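Local coordinates for glutaredoxin (Chlorella sorokiniana, PDB 4I2U), which binds glutathione on a thioredoxin fold and probably acts as a glutathione-dependent thiol-disulfide oxidoreductase in cell redox homeostasis, at residues V17-K22 against S42-I47; P26-G31 against S70-F75. One frame throughout, in Å; residues are numbered along the deposited sequence.

Contact 1 of 2, residues V17-K22 against S42-I47. With GSH (glutathione), chain B.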
loop_
_atom_site.group_PDB
_atom_site.type_symbol
_atom_site.label_atom_id
_atom_site.label_comp_id
_atom_site.label_asym_id
_atom_site.label_seq_id
_atom_site.Cartn_x
_atom_site.Cartn_y
_atom_site.Cartn_z
ATOM N N VAL A 17 -5.841 0.522 -4.084
ATOM C CA VAL A 17 -4.910 -0.299 -3.326
ATOM C C VAL A 17 -3.517 0.120 -3.721
ATOM O O VAL A 17 -3.104 -0.082 -4.872
ATOM C CB VAL A 17 -5.129 -1.798 -3.587
ATOM C CG1 VAL A 17 -4.144 -2.601 -2.783
ATOM C CG2 VAL A 17 -6.552 -2.177 -3.238
ATOM N N VAL A 18 -2.808 0.753 -2.792
ATOM C CA VAL A 18 -1.480 1.282 -3.058
ATOM C C VAL A 18 -0.480 0.745 -2.054
ATOM O O VAL A 18 -0.746 0.727 -0.847
ATOM C CB VAL A 18 -1.494 2.832 -2.993
ATOM C CG1 VAL A 18 -0.102 3.408 -3.210
ATOM C CG2 VAL A 18 -2.462 3.394 -4.024
ATOM N N ILE A 19 0.681 0.333 -2.532
ATOM C CA ILE A 19 1.761 -0.069 -1.649
ATOM C C ILE A 19 3.025 0.664 -2.078
ATOM O O ILE A 19 3.509 0.485 -3.206
ATOM C CB ILE A 19 1.932 -1.603 -1.597
ATOM C CG1 ILE A 19 3.089 -1.954 -0.670
ATOM C CG2 ILE A 19 2.104 -2.231 -2.996
ATOM C CD1 ILE A 19 3.109 -3.422 -0.261
ATOM N N PHE A 20 3.526 1.538 -1.214
ATOM C CA PHE A 20 4.835 2.151 -1.435
ATOM C C PHE A 20 5.842 1.137 -0.951
ATOM O O PHE A 20 5.755 0.664 0.184
ATOM C CB PHE A 20 4.940 3.485 -0.685
ATOM C CG PHE A 20 4.002 4.534 -1.236
ATOM C CD1 PHE A 20 2.733 4.698 -0.714
ATOM C CD2 PHE A 20 4.368 5.326 -2.315
ATOM C CE1 PHE A 20 1.859 5.624 -1.249
ATOM C CE2 PHE A 20 3.504 6.250 -2.857
ATOM C CZ PHE A 20 2.250 6.407 -2.337
ATOM N N SER A 21 6.793 0.803 -1.810
ATOM C CA SER A 21 7.576 -0.409 -1.708
ATOM C C SER A 21 9.021 -0.149 -2.093
ATOM O O SER A 21 9.364 0.900 -2.619
ATOM C CB SER A 21 6.926 -1.424 -2.671
ATOM O OG SER A 21 7.671 -2.632 -2.824
ATOM N N LYS A 22 9.883 -1.114 -1.784
ATOM C CA LYS A 22 11.178 -1.257 -2.449
ATOM C C LYS A 22 11.292 -2.690 -2.907
ATOM O O LYS A 22 10.829 -3.613 -2.234
ATOM C CB LYS A 22 12.340 -0.879 -1.531
ATOM C CG LYS A 22 12.349 0.597 -1.246
ATOM C CD LYS A 22 13.437 1.056 -0.317
ATOM C CE LYS A 22 13.288 2.534 -0.009
ATOM N NZ LYS A 22 14.371 3.027 0.863
ATOM N N SER A 42 -2.420 -6.431 -11.167
ATOM C CA SER A 42 -2.733 -5.278 -12.007
ATOM C C SER A 42 -3.724 -4.339 -11.318
ATOM O O SER A 42 -3.985 -3.240 -11.812
ATOM C CB SER A 42 -3.288 -5.746 -13.335
ATOM O OG SER A 42 -4.475 -6.463 -13.095
ATOM N N LYS A 43 -4.275 -4.768 -10.182
ATOM C CA LYS A 43 -5.142 -3.899 -9.376
ATOM C C LYS A 43 -4.458 -3.372 -8.110
ATOM O O LYS A 43 -5.076 -2.680 -7.306
ATOM C CB LYS A 43 -6.420 -4.638 -8.985
ATOM C CG LYS A 43 -7.235 -5.095 -10.185
ATOM C CD LYS A 43 -7.652 -3.914 -11.051
ATOM C CE LYS A 43 -8.728 -4.301 -12.059
ATOM N NZ LYS A 43 -10.065 -4.383 -11.421
ATOM N N ILE A 44 -3.194 -3.714 -7.943
ATOM C CA ILE A 44 -2.382 -3.244 -6.827
ATOM C C ILE A 44 -1.387 -2.248 -7.409
ATOM O O ILE A 44 -0.616 -2.582 -8.303
ATOM C CB ILE A 44 -1.615 -4.417 -6.172
ATOM C CG1 ILE A 44 -2.587 -5.431 -5.553
ATOM C CG2 ILE A 44 -0.635 -3.901 -5.121
ATOM C CD1 ILE A 44 -1.983 -6.820 -5.291
ATOM N N THR A 45 -1.390 -1.020 -6.913
ATOM C CA THR A 45 -0.487 0.002 -7.418
ATOM C C THR A 45 0.748 0.019 -6.521
ATOM O O THR A 45 0.739 0.555 -5.415
ATOM C CB THR A 45 -1.185 1.337 -7.400
ATOM O OG1 THR A 45 -2.366 1.250 -8.199
ATOM C CG2 THR A 45 -0.289 2.434 -7.944
ATOM N N ALA A 46 1.821 -0.607 -6.980
ATOM C CA ALA A 46 3.060 -0.722 -6.226
ATOM C C ALA A 46 4.060 0.290 -6.739
ATOM O O ALA A 46 4.529 0.190 -7.883
ATOM C CB ALA A 46 3.629 -2.121 -6.367
ATOM N N ILE A 47 4.417 1.232 -5.890
ATOM C CA ILE A 47 5.317 2.327 -6.238
ATOM C C ILE A 47 6.680 1.976 -5.633
ATOM O O ILE A 47 6.815 1.956 -4.406
ATOM C CB ILE A 47 4.807 3.682 -5.690
ATOM C CG1 ILE A 47 3.357 3.995 -6.115
ATOM C CG2 ILE A 47 5.777 4.793 -6.080
ATOM C CD1 ILE A 47 3.124 4.062 -7.610
HETATM N N1 GSH B . 8.036 -4.223 10.559
HETATM C CA1 GSH B . 8.098 -3.342 9.382
HETATM C C1 GSH B . 6.971 -3.756 8.472
HETATM O O11 GSH B . 6.244 -4.698 8.841
HETATM O O12 GSH B . 6.763 -3.139 7.396
HETATM C CB1 GSH B . 9.489 -3.464 8.765
HETATM C CG1 GSH B . 9.716 -2.518 7.591
HETATM C CD1 GSH B . 11.189 -2.199 7.404
HETATM O OE1 GSH B . 11.928 -1.949 8.360
HETATM N N2 GSH B . 11.635 -2.155 6.162
HETATM C CA2 GSH B . 13.005 -1.743 5.843
HETATM C C2 GSH B . 13.120 -0.254 5.614
HETATM O O2 GSH B . 12.132 0.432 5.404
HETATM C CB2 GSH B . 13.516 -2.508 4.622
HETATM S SG2 GSH B . 13.767 -4.271 4.974
HETATM N N3 GSH B . 14.333 0.274 5.698
HETATM C CA3 GSH B . 14.527 1.703 5.640
HETATM C C3 GSH B . 14.350 2.310 4.270
HETATM O O31 GSH B . 14.289 1.597 3.248
HETATM O O32 GSH B . 14.272 3.561 4.247
HETATM O O HOH W 1 -4.930 0.279 -7.038
#

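Contact 2 of 2, residues P26-G31 against S70-F75. With GSH (glutathione), chain B.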
loop_
_atom_site.group_PDB
_atom_site.type_symbol
_atom_site.label_atom_id
_atom_site.label_comp_id
_atom_site.label_asym_id
_atom_site.label_seq_id
_atom_site.Cartn_x
_atom_site.Cartn_y
_atom_site.Cartn_z
ATOM N N PRO A 26 11.754 -7.677 2.076
ATOM C CA PRO A 26 10.854 -8.807 2.329
ATOM C C PRO A 26 9.524 -8.410 2.952
ATOM O O PRO A 26 8.549 -9.133 2.825
ATOM C CB PRO A 26 11.656 -9.691 3.288
ATOM C CG PRO A 26 12.583 -8.713 4.000
ATOM C CD PRO A 26 12.960 -7.730 2.933
ATOM N N TYR A 27 9.474 -7.261 3.616
ATOM C CA TYR A 27 8.210 -6.777 4.171
ATOM C C TYR A 27 7.309 -6.286 3.053
ATOM O O TYR A 27 6.087 -6.463 3.118
ATOM C CB TYR A 27 8.461 -5.711 5.246
ATOM C CG TYR A 27 9.113 -6.333 6.455
ATOM C CD1 TYR A 27 8.346 -6.921 7.445
ATOM C CD2 TYR A 27 10.487 -6.385 6.581
ATOM C CE1 TYR A 27 8.916 -7.528 8.537
ATOM C CE2 TYR A 27 11.069 -6.995 7.674
ATOM C CZ TYR A 27 10.287 -7.560 8.648
ATOM O OH TYR A 27 10.895 -8.157 9.717
ATOM N N CYS A 28 7.896 -5.678 2.033
ATOM C CA CYS A 28 7.161 -5.290 0.840
ATOM C C CYS A 28 6.645 -6.515 0.104
ATOM O O CYS A 28 5.479 -6.558 -0.303
ATOM C CB CYS A 28 8.043 -4.425 -0.068
ATOM S SG CYS A 28 8.448 -2.854 0.698
ATOM N N VAL A 29 7.491 -7.531 -0.043
ATOM C CA VAL A 29 7.052 -8.790 -0.655
ATOM C C VAL A 29 5.895 -9.387 0.144
ATOM O O VAL A 29 4.899 -9.847 -0.420
ATOM C CB VAL A 29 8.228 -9.794 -0.733
ATOM C CG1 VAL A 29 7.741 -11.158 -1.166
ATOM C CG2 VAL A 29 9.293 -9.274 -1.687
ATOM N N LYS A 30 6.023 -9.395 1.464
ATOM C CA LYS A 30 4.970 -9.947 2.320
ATOM C C LYS A 30 3.647 -9.183 2.146
ATOM O O LYS A 30 2.574 -9.783 2.076
ATOM C CB LYS A 30 5.437 -9.877 3.776
ATOM C CG LYS A 30 4.452 -10.365 4.812
ATOM C CD LYS A 30 4.977 -10.084 6.234
ATOM C CE LYS A 30 6.302 -10.773 6.519
ATOM N NZ LYS A 30 6.527 -10.839 8.004
ATOM N N GLY A 31 3.708 -7.858 2.091
ATOM C CA GLY A 31 2.519 -7.047 1.890
ATOM C C GLY A 31 1.878 -7.307 0.537
ATOM O O GLY A 31 0.654 -7.433 0.420
ATOM N N SER A 70 9.579 3.835 6.899
ATOM C CA SER A 70 9.942 2.507 6.422
ATOM C C SER A 70 8.997 2.038 5.330
ATOM O O SER A 70 7.853 2.465 5.242
ATOM C CB SER A 70 9.932 1.500 7.564
ATOM O OG SER A 70 8.647 1.319 8.113
ATOM N N VAL A 71 9.480 1.128 4.499
ATOM C CA VAL A 71 8.652 0.451 3.505
ATOM C C VAL A 71 8.320 -0.951 3.981
ATOM O O VAL A 71 9.123 -1.602 4.635
ATOM C CB VAL A 71 9.307 0.408 2.107
ATOM C CG1 VAL A 71 9.380 1.813 1.554
ATOM C CG2 VAL A 71 10.697 -0.237 2.149
ATOM N N PRO A 72 7.125 -1.441 3.657
ATOM C CA PRO A 72 6.127 -0.755 2.835
ATOM C C PRO A 72 5.225 0.186 3.630
ATOM O O PRO A 72 5.164 0.132 4.855
ATOM C CB PRO A 72 5.283 -1.912 2.281
ATOM C CG PRO A 72 5.339 -2.920 3.423
ATOM C CD PRO A 72 6.739 -2.829 3.963
ATOM N N ARG A 73 4.502 1.033 2.904
ATOM C CA ARG A 73 3.396 1.799 3.462
ATOM C C ARG A 73 2.204 1.527 2.572
ATOM O O ARG A 73 2.230 1.804 1.383
ATOM C CB ARG A 73 3.717 3.294 3.548
ATOM C CG ARG A 73 4.959 3.626 4.375
ATOM C CD ARG A 73 4.657 3.878 5.843
ATOM N NE ARG A 73 5.753 3.514 6.735
ATOM C CZ ARG A 73 5.715 3.673 8.050
ATOM N NH1 ARG A 73 4.666 4.259 8.626
ATOM N NH2 ARG A 73 6.732 3.267 8.790
ATOM N N VAL A 74 1.178 0.911 3.149
ATOM C CA VAL A 74 0.030 0.395 2.399
ATOM C C VAL A 74 -1.205 1.243 2.681
ATOM O O VAL A 74 -1.499 1.583 3.842
ATOM C CB VAL A 74 -0.228 -1.065 2.773
ATOM C CG1 VAL A 74 -1.369 -1.643 1.980
ATOM C CG2 VAL A 74 1.050 -1.890 2.564
ATOM N N PHE A 75 -1.924 1.570 1.607
ATOM C CA PHE A 75 -3.120 2.408 1.676
ATOM C C PHE A 75 -4.276 1.728 0.946
ATOM O O PHE A 75 -4.114 1.248 -0.190
ATOM C CB PHE A 75 -2.880 3.758 1.015
ATOM C CG PHE A 75 -1.855 4.608 1.681
ATOM C CD1 PHE A 75 -0.504 4.386 1.490
ATOM C CD2 PHE A 75 -2.255 5.674 2.466
ATOM C CE1 PHE A 75 0.429 5.212 2.080
ATOM C CE2 PHE A 75 -1.320 6.494 3.063
ATOM C CZ PHE A 75 0.021 6.274 2.859
HETATM N N1 GSH B . 8.036 -4.223 10.559
HETATM C CA1 GSH B . 8.098 -3.342 9.382
HETATM C C1 GSH B . 6.971 -3.756 8.472
HETATM O O11 GSH B . 6.244 -4.698 8.841
HETATM O O12 GSH B . 6.763 -3.139 7.396
HETATM C CB1 GSH B . 9.489 -3.464 8.765
HETATM C CG1 GSH B . 9.716 -2.518 7.591
HETATM C CD1 GSH B . 11.189 -2.199 7.404
HETATM O OE1 GSH B . 11.928 -1.949 8.360
HETATM N N2 GSH B . 11.635 -2.155 6.162
HETATM C CA2 GSH B . 13.005 -1.743 5.843
HETATM C C2 GSH B . 13.120 -0.254 5.614
HETATM O O2 GSH B . 12.132 0.432 5.404
HETATM C CB2 GSH B . 13.516 -2.508 4.622
HETATM S SG2 GSH B . 13.767 -4.271 4.974
HETATM N N3 GSH B . 14.333 0.274 5.698
HETATM C CA3 GSH B . 14.527 1.703 5.640
HETATM C C3 GSH B . 14.350 2.310 4.270
HETATM O O31 GSH B . 14.289 1.597 3.248
HETATM O O32 GSH B . 14.272 3.561 4.247
#

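Contact 1 of 2, residues V17-K22 against S42-I47
With CG anti to its carbonyl carbon (chi1 -67°), Phe20 leans its ring along Ile47, whose CG1 takes the same first torsion (chi1 -54°) while CG2 stands anti to the backbone N. The two side chains lie side by side on one face of the sheet, Phe20 CD2 resting 3.8 Å from Ile47 CB in an oblique approach. They sit on the two parallel strands of a beta-alpha-beta unit of the thioredoxin fold, in which helix 26-36 makes the crossover between strand 17-21 and the edge strand 45-48. Helix 3-14 packs on this face, where Leu7, Val8 and Ile12 meet the Phe20 ring.

Four backbone bonds join the strands in a parallel ladder. Thr45 N donates to Val17 O (2.8 Å, nearly straight at the hydrogen), and Ile47 N likewise reaches Ile19 O within the carbonyl plane. Ile19 N instead approaches Thr45 O from above its carbonyl plane, and Ser21 N closes the run on Ile47 O at 2.8 Å.

On the opposite face Ile19 carries CG1 anti to the backbone N, which leaves CG2 in the crowded position between N and the carbonyl carbon. That methyl group touches both Ala46 CB, at 3.7 Å, and Ile44 CG2, at 3.8 Å, so one methyl branch touches two residues of the 42-47 segment. Beyond the paired residues, Lys22 extends its chain to the glutathione, where NZ donates to carboxylate O31 (2.8 Å) and also bonds Gln59. At the other end, a water accepts from Val17 N and Thr45 OG1 and donates to Lys43 O, 3.0 Å from the water oxygen.

Contact 2 of 2, residues P26-G31 against S70-F75
Ser70 opens the segment with OG in the crowded position between its N and carbonyl carbon, and Arg73 grips it side-on. Arg73 NE donates to a lone pair of Ser70 O at 2.8 Å, almost exactly in the guanidinium plane, while NH2 reaches Ser70 OG, so in this conformer of the arginine one bond holds the serine backbone and the other its hydroxyl. Val71 then pairs with glutathione through its backbone in both directions: N donates to GSH O2 (2.9 Å) and O accepts from GSH N2 (3.0 Å, more bent). Its side chain meets the helix, CB lying 3.7 Å from Cys28 SG, and CG2 comes similarly near to the sulfur.

The peptide bond leading into Pro72 is cis, the cis-proline characteristic of the thioredoxin fold. It faces the start of helix 26-36, where Cys25 and Cys28 form a CxxC motif that is probably the redox centre, as in other glutaredoxins. The proline ring packs on the helix: CB packs against Cys28 SG, CG lies over the Tyr27 carbonyl, and CD touches Tyr27 CB at 3.6 Å. Cys28 holds SG anti to its carbonyl carbon (chi1 -66°), which sets the sulfur 3.5 Å from Pro72 N.

Tyr27 CB leaves toward the proline but the ring swings onto the ligand, one face lying beneath GSH CB1, which stands 3.6 Å above the plane over the ring centre. An alanine in place of Tyr27 would probably loosen the glutamyl arm of glutathione, because the ring face beneath CB1 would be gone. Farther along, Arg73 begins the strand, which pairs with strand 17-21, and Val74 sends its side chain onto Ile19 and Thr87.

How the contacts relate
The two contacts lie with their centres about 9 Å apart and share one sheet, since strand 17-21 of contact 1 also pairs antiparallel with strand 73-76 of contact 2. Phe75 N approaches Val18 O at 2.8 Å and Phe20 N approaches Arg73 O at 2.9 Å, both probable hydrogen bonds. Helix 26-36, the crossover of contact 1, brings its first turn to contact 2: Cys28 CB packs 3.3 Å from Ser21 OG, and Cys28 SG lies 3.4 Å from Lys22 N. Both contacts reach glutathione, Lys22 at the glycyl carboxylate and 70-75 with Tyr27 along the rest of the tripeptide, while Gln59, Gly84 and Asp85 add further bonds.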